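Local coordinates for protein probable serine protease HTRA3 (Homo sapiens, PDB 2P3W) that belongs to the HtrA family of serine proteases, probably cleaving proteins, and carries a PDZ domain that binds peptide C-termini such as a phage-derived ligand, at residues 6-10 and 45-49; 9-15 and 36-42; 80-85 and 96-100. Where two conformers were deposited one is given. Residues are numbered along the deposited sequence.

Interaction 1. Residues 6-10 and 45-49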
# COMPACT_ATOMS: atom_id res chain seq x y z
N ARG A 6 -12.31 -0.98 -4.45
CA ARG A 6 -12.59 0.25 -3.70
C ARG A 6 -11.53 0.35 -2.64
O ARG A 6 -11.27 -0.62 -1.93
CB ARG A 6 -13.98 0.20 -3.01
CG ARG A 6 -15.11 0.11 -4.00
CD ARG A 6 -16.39 -0.52 -3.45
NE ARG A 6 -17.01 -1.25 -4.56
CZ ARG A 6 -17.65 -0.67 -5.57
NH1 ARG A 6 -17.84 0.64 -5.61
NH2 ARG A 6 -18.09 -1.42 -6.58
N PHE A 7 -10.89 1.50 -2.52
CA PHE A 7 -9.82 1.63 -1.55
C PHE A 7 -9.71 3.03 -0.99
O PHE A 7 -10.10 4.01 -1.62
CB PHE A 7 -8.48 1.20 -2.17
CG PHE A 7 -7.88 2.19 -3.14
CD1 PHE A 7 -8.27 2.21 -4.47
CD2 PHE A 7 -6.90 3.10 -2.72
CE1 PHE A 7 -7.70 3.14 -5.36
CE2 PHE A 7 -6.36 4.00 -3.57
CZ PHE A 7 -6.75 4.03 -4.89
N ILE A 8 -9.18 3.11 0.23
CA ILE A 8 -8.87 4.42 0.81
C ILE A 8 -7.38 4.72 0.97
O ILE A 8 -7.02 5.89 1.17
CB ILE A 8 -9.59 4.67 2.16
CG1 ILE A 8 -9.22 3.64 3.22
CG2 ILE A 8 -11.11 4.67 1.91
CD1 ILE A 8 -9.75 3.92 4.63
N GLY A 9 -6.52 3.71 0.91
CA GLY A 9 -5.09 3.95 0.90
C GLY A 9 -4.41 4.06 2.25
O GLY A 9 -3.53 4.91 2.45
N ILE A 10 -4.77 3.18 3.18
CA ILE A 10 -4.01 3.05 4.41
C ILE A 10 -3.65 1.61 4.66
O ILE A 10 -4.40 0.70 4.24
CB ILE A 10 -4.75 3.63 5.63
CG1 ILE A 10 -6.04 2.88 5.91
CG2 ILE A 10 -5.08 5.11 5.46
CD1 ILE A 10 -6.62 3.23 7.30
N ASN A 45 -0.96 8.54 -3.25
CA ASN A 45 -1.93 9.11 -4.22
C ASN A 45 -3.33 8.57 -3.93
O ASN A 45 -3.98 8.02 -4.79
CB ASN A 45 -1.52 8.72 -5.62
CG ASN A 45 -0.27 9.46 -6.06
OD1 ASN A 45 -0.28 10.68 -6.14
ND2 ASN A 45 0.81 8.72 -6.34
N SER A 46 -3.78 8.74 -2.70
CA SER A 46 -4.96 8.04 -2.23
C SER A 46 -5.98 8.98 -1.59
O SER A 46 -5.66 10.12 -1.23
CB SER A 46 -4.55 7.04 -1.15
OG SER A 46 -4.00 7.73 -0.04
N PRO A 47 -7.22 8.51 -1.44
CA PRO A 47 -8.22 9.28 -0.69
C PRO A 47 -7.73 9.72 0.70
O PRO A 47 -8.00 10.85 1.11
CB PRO A 47 -9.38 8.32 -0.58
CG PRO A 47 -9.25 7.50 -1.81
CD PRO A 47 -7.81 7.27 -1.97
N SER A 48 -7.03 8.84 1.41
CA SER A 48 -6.55 9.14 2.75
C SER A 48 -5.46 10.24 2.75
O SER A 48 -5.51 11.18 3.56
CB SER A 48 -6.12 7.88 3.48
OG SER A 48 -7.21 6.99 3.64
N GLN A 49 -4.54 10.18 1.79
CA GLN A 49 -3.53 11.23 1.67
C GLN A 49 -4.18 12.57 1.31
O GLN A 49 -3.94 13.61 1.95
CB GLN A 49 -2.46 10.84 0.65
CG GLN A 49 -1.34 11.87 0.55
CD GLN A 49 -0.53 12.03 1.84
OE1 GLN A 49 -0.25 11.06 2.55
NE2 GLN A 49 -0.09 13.27 2.10
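The carbonyl O of I8 takes two hydrogen bonds from S48: backbone S48 N donates to I8 O at 3.0 Å, and the hydroxyl S48 OG donates to the same I8 O at 2.7 Å. One acceptor thus pins the loop that follows strand 5-7 to the first turn of helix 47-51. The same turn is capped by S46, at the N-cap, whose OG accepts from Q49 N at 3.1 Å; S46 OG is also hydrogen-bonded to A43 O, just before the segment.

G9 leaves no room for a side chain: its CA lies 3.7 Å from S46 CB, and a CB on G9 would come within 2.2 Å of S46 CB. The backbone angles (87/42) would also press such a CB against the preceding carbonyl O, so glycine fits on both counts. The P47 ring sits against the F7-I8 backbone across the contact, with P47 CG 3.6 Å from F7 O and P47 CD 3.5 Å from I8 O, while F7 CE2 touches P47 CD at 3.9 Å. I10 CG2 approaches S48 OG at 3.4 Å. Further out, the I8 side chain packs on V77 and that of I10 on L73, both of helix 70-79.

Backbone hydrogen bonds from I8, G9 and I10 reach the second subunit, whose V112 packs on I8 and I10. The run F7-I8-G9-I10 corresponds to the GLGF-type carboxylate-binding loop of PDZ domains, here occupied by the C-terminal ligand residues of the neighbouring copy.

Interaction 2. Residues 9-15 and 36-42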
# COMPACT_ATOMS: atom_id res chain seq x y z
N GLY A 9 -6.52 3.71 0.91
CA GLY A 9 -5.09 3.95 0.90
C GLY A 9 -4.41 4.06 2.25
O GLY A 9 -3.53 4.91 2.45
N ILE A 10 -4.77 3.18 3.18
CA ILE A 10 -4.01 3.05 4.41
C ILE A 10 -3.65 1.61 4.66
O ILE A 10 -4.40 0.70 4.24
CB ILE A 10 -4.75 3.63 5.63
CG1 ILE A 10 -6.04 2.88 5.91
CG2 ILE A 10 -5.08 5.11 5.46
CD1 ILE A 10 -6.62 3.23 7.30
N ARG A 11 -2.51 1.39 5.34
CA ARG A 11 -2.18 0.08 5.88
C ARG A 11 -2.55 0.13 7.37
O ARG A 11 -2.05 0.96 8.12
CB ARG A 11 -0.71 -0.27 5.63
CG ARG A 11 -0.37 -1.65 6.20
CD ARG A 11 0.63 -2.42 5.38
NE ARG A 11 1.93 -1.76 5.29
CZ ARG A 11 2.83 -1.76 6.25
NH1 ARG A 11 2.59 -2.36 7.39
NH2 ARG A 11 4.01 -1.15 6.06
N MET A 12 -3.54 -0.68 7.75
CA MET A 12 -4.21 -0.56 9.02
C MET A 12 -3.87 -1.73 9.93
O MET A 12 -3.62 -2.85 9.47
CB MET A 12 -5.73 -0.47 8.80
CG MET A 12 -6.35 -1.69 8.15
SD MET A 12 -8.14 -1.68 8.05
CE MET A 12 -8.42 -3.12 7.09
N ARG A 13 -3.86 -1.46 11.23
CA ARG A 13 -3.62 -2.46 12.25
C ARG A 13 -4.66 -2.31 13.36
O ARG A 13 -4.95 -1.19 13.80
CB ARG A 13 -2.23 -2.23 12.85
CG ARG A 13 -1.10 -2.48 11.89
CD ARG A 13 0.26 -2.12 12.48
NE ARG A 13 0.60 -2.92 13.66
CZ ARG A 13 1.63 -2.68 14.47
NH1 ARG A 13 2.42 -1.62 14.30
NH2 ARG A 13 1.86 -3.49 15.50
N THR A 14 -5.24 -3.42 13.81
CA THR A 14 -6.15 -3.39 14.96
C THR A 14 -5.43 -2.99 16.26
O THR A 14 -4.40 -3.58 16.60
CB THR A 14 -6.82 -4.78 15.17
OG1 THR A 14 -7.54 -5.13 13.98
CG2 THR A 14 -7.77 -4.75 16.36
N ILE A 15 -5.99 -2.02 17.00
CA ILE A 15 -5.47 -1.66 18.32
C ILE A 15 -5.69 -2.84 19.28
O ILE A 15 -6.82 -3.32 19.48
CB ILE A 15 -6.15 -0.40 18.89
CG1 ILE A 15 -5.78 0.87 18.08
CG2 ILE A 15 -5.83 -0.23 20.39
CD1 ILE A 15 -4.42 1.44 18.34
N GLY A 36 -9.67 0.77 18.47
CA GLY A 36 -9.71 1.45 17.18
C GLY A 36 -8.79 0.79 16.15
O GLY A 36 -8.31 -0.34 16.35
N ILE A 37 -8.55 1.52 15.07
CA ILE A 37 -7.70 1.08 13.97
C ILE A 37 -6.51 2.00 13.83
O ILE A 37 -6.65 3.18 13.54
CB ILE A 37 -8.47 1.10 12.62
CG1 ILE A 37 -9.81 0.35 12.71
CG2 ILE A 37 -7.58 0.57 11.53
CD1 ILE A 37 -9.71 -1.01 13.22
N TYR A 38 -5.31 1.44 13.99
CA TYR A 38 -4.09 2.24 13.84
C TYR A 38 -3.65 2.39 12.39
O TYR A 38 -3.61 1.41 11.63
CB TYR A 38 -3.01 1.59 14.64
CG TYR A 38 -1.70 2.34 14.68
CD1 TYR A 38 -1.54 3.48 15.45
CD2 TYR A 38 -0.62 1.90 13.94
CE1 TYR A 38 -0.32 4.17 15.49
CE2 TYR A 38 0.61 2.56 13.97
CZ TYR A 38 0.75 3.69 14.74
OH TYR A 38 1.98 4.33 14.76
N VAL A 39 -3.29 3.61 12.00
CA VAL A 39 -2.82 3.88 10.64
C VAL A 39 -1.30 3.73 10.62
O VAL A 39 -0.55 4.65 11.00
CB VAL A 39 -3.24 5.28 10.13
CG1 VAL A 39 -2.75 5.50 8.68
CG2 VAL A 39 -4.74 5.48 10.25
N GLN A 40 -0.86 2.55 10.18
CA GLN A 40 0.56 2.25 10.07
C GLN A 40 1.20 3.02 8.92
O GLN A 40 2.29 3.55 9.08
CB GLN A 40 0.78 0.74 9.91
CG GLN A 40 2.23 0.30 9.77
CD GLN A 40 3.10 0.54 10.98
OE1 GLN A 40 2.64 0.46 12.11
NE2 GLN A 40 4.40 0.75 10.75
N GLU A 41 0.54 3.07 7.77
CA GLU A 41 1.06 3.80 6.60
C GLU A 41 -0.10 4.41 5.79
O GLU A 41 -1.23 3.91 5.82
CB GLU A 41 1.86 2.86 5.67
CG GLU A 41 3.05 2.15 6.26
CD GLU A 41 4.17 3.07 6.73
OE1 GLU A 41 4.94 2.62 7.62
OE2 GLU A 41 4.28 4.23 6.22
N VAL A 42 0.20 5.52 5.10
CA VAL A 42 -0.73 6.13 4.14
C VAL A 42 -0.13 6.09 2.75
O VAL A 42 1.03 6.51 2.55
CB VAL A 42 -1.05 7.60 4.52
CG1 VAL A 42 -2.07 8.18 3.56
CG2 VAL A 42 -1.53 7.69 5.97
O HOH W 1 -9.34 -2.17 18.93
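Strands 10-14 and 37-42 pair antiparallel in the PDZ fold, interrupted by a classic beta bulge where Q40 and E41 both face R11. In the backbone ladder, R11 N donates to E41 O at 2.9 Å, and R11 O accepts from Q40 N at 2.9 Å and weakly from E41 N at 3.4 Å. Beyond the bulge, R13 and Y38 exchange two bonds (R13 N to Y38 O 2.9 Å, Y38 N to R13 O 2.7 Å), and I15 N donates to G36 O at 2.9 Å.

Apolar contacts join I10 CG2 to V39 CG1 (4.0 Å) and M12 CB to I37 CG2 (3.5 Å) on the face beneath helix 70-79, where I10 and M12 touch L73. R11 and M12 also pair with an antiparallel strand of the second subunit, the beta-augmentation by which PDZ domains take up peptides.

Among charged and polar ends, R11 NH1 bonds F108 O and E41 OE2 bonds N45 ND2, both of that second subunit. Within the pair, R13 NH1 donates to Q40 OE1 at 3.0 Å.

Interaction 3. Residues 80-85 and 96-100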
# COMPACT_ATOMS: atom_id res chain seq x y z
N GLU A 80 -19.69 1.44 1.87
CA GLU A 80 -20.18 2.79 2.10
C GLU A 80 -19.30 3.81 1.37
O GLU A 80 -18.14 3.59 1.11
CB GLU A 80 -20.18 3.07 3.57
CG GLU A 80 -21.18 2.17 4.32
CD GLU A 80 -20.98 2.27 5.80
OE1 GLU A 80 -21.47 3.25 6.39
OE2 GLU A 80 -20.35 1.34 6.36
N SER A 81 -19.92 4.93 1.01
CA SER A 81 -19.24 6.00 0.32
C SER A 81 -19.99 7.32 0.46
O SER A 81 -21.20 7.40 0.12
CB SER A 81 -19.11 5.67 -1.16
OG SER A 81 -18.29 6.63 -1.82
N PRO A 82 -19.30 8.37 0.96
CA PRO A 82 -17.96 8.41 1.50
C PRO A 82 -18.02 7.87 2.93
O PRO A 82 -19.11 7.51 3.41
CB PRO A 82 -17.63 9.91 1.52
CG PRO A 82 -18.97 10.53 1.76
CD PRO A 82 -19.96 9.68 1.01
N LEU A 83 -16.88 7.87 3.59
CA LEU A 83 -16.74 7.47 4.99
C LEU A 83 -16.41 8.70 5.84
O LEU A 83 -15.38 9.36 5.61
CB LEU A 83 -15.60 6.45 5.11
CG LEU A 83 -15.67 5.16 4.27
CD1 LEU A 83 -14.52 4.23 4.70
CD2 LEU A 83 -16.96 4.50 4.45
N LEU A 84 -17.27 8.97 6.82
CA LEU A 84 -17.00 9.99 7.83
C LEU A 84 -16.20 9.32 8.94
O LEU A 84 -16.74 8.58 9.75
CB LEU A 84 -18.31 10.61 8.32
CG LEU A 84 -19.15 11.34 7.27
CD1 LEU A 84 -20.54 11.62 7.78
CD2 LEU A 84 -18.48 12.64 6.85
N LEU A 85 -14.89 9.60 8.96
CA LEU A 85 -13.96 8.90 9.84
C LEU A 85 -13.57 9.81 10.99
O LEU A 85 -13.09 10.91 10.75
CB LEU A 85 -12.71 8.46 9.08
CG LEU A 85 -12.92 7.44 7.93
CD1 LEU A 85 -11.65 7.07 7.25
CD2 LEU A 85 -13.63 6.21 8.46
N PHE A 96 -12.88 13.45 9.25
CA PHE A 96 -12.49 13.46 7.83
C PHE A 96 -13.63 12.84 7.01
O PHE A 96 -14.36 12.01 7.52
CB PHE A 96 -11.22 12.64 7.58
CG PHE A 96 -10.00 13.17 8.29
CD1 PHE A 96 -9.32 14.24 7.79
CD2 PHE A 96 -9.59 12.61 9.49
CE1 PHE A 96 -8.20 14.77 8.46
CE2 PHE A 96 -8.46 13.12 10.16
CZ PHE A 96 -7.77 14.19 9.63
N SER A 97 -13.81 13.31 5.78
CA SER A 97 -14.76 12.66 4.88
C SER A 97 -13.96 12.13 3.70
O SER A 97 -13.44 12.86 2.88
CB SER A 97 -15.91 13.55 4.44
OG SER A 97 -16.83 12.76 3.70
N ILE A 98 -13.83 10.82 3.70
CA ILE A 98 -12.91 10.13 2.80
C ILE A 98 -13.73 9.25 1.88
O ILE A 98 -14.28 8.24 2.31
CB ILE A 98 -11.90 9.21 3.56
CG1 ILE A 98 -11.11 10.00 4.64
CG2 ILE A 98 -10.97 8.55 2.58
CD1 ILE A 98 -10.31 11.18 4.10
N ALA A 99 -13.84 9.65 0.61
CA ALA A 99 -14.52 8.83 -0.39
C ALA A 99 -13.62 7.74 -0.97
O ALA A 99 -12.59 8.06 -1.57
CB ALA A 99 -15.01 9.75 -1.54
N PRO A 100 -14.00 6.45 -0.79
CA PRO A 100 -13.17 5.41 -1.43
C PRO A 100 -13.07 5.61 -2.93
O PRO A 100 -14.06 5.90 -3.57
CB PRO A 100 -13.93 4.09 -1.10
CG PRO A 100 -14.68 4.41 0.17
CD PRO A 100 -15.09 5.88 0.02
O HOH W 2 -16.73 5.31 -3.55
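The P82 ring packs against A99, CB to CB at 4.0 Å, and its CG reaches S97 OG at 3.6 Å; a cis peptide precedes this proline. The contact belongs to the antiparallel beta hairpin of strands 83-89 and 92-103 in the PDZ fold, at the point where the chain leaves helix 70-79 and enters the sheet.

L83 and I98 form a hydrogen-bonded pair, L83 N to I98 O and I98 N to L83 O both at 2.9 Å. Two residues on, L85 N donates to F96 O at 2.9 Å and F96 N to L85 O at 3.0 Å. L83, L85, I98 and F96 point to one face: L85 CD1 meets I98 CG1 at 4.0 Å, with I59 and V62 of strand 58-62 against L85. L84 and S97 take the other, exposed face, L84 CD2 lying 3.6 Å from S97 OG.

E80 turns away to a salt bridge with R65. At the open end, P100 CG approaches E80 O at 3.7 Å, and water 2 links S81 OG and P100 O at 2.7 Å each.

How the interactions relate
Interactions 1 and 2 share G9 and I10, and their centres lie 12 Å apart. The loop held by interaction 1 runs straight into the strand paired in interaction 2; both touch the second subunit, whose V112 packs on I10. Together they build the ligand groove from its carboxylate loop to its strand edge, with helix 70-79 as the other wall. Interaction 3, centred 10 Å from interaction 1, backs that loop from the far hairpin: P47 CB packs on I98 CG2 at 3.5 Å and I8 CG2 on I98 CG2 at 3.9 Å. Interactions 2 and 3 do not touch, their nearest atoms being about 6 Å apart, yet both belong to the same curled sheet.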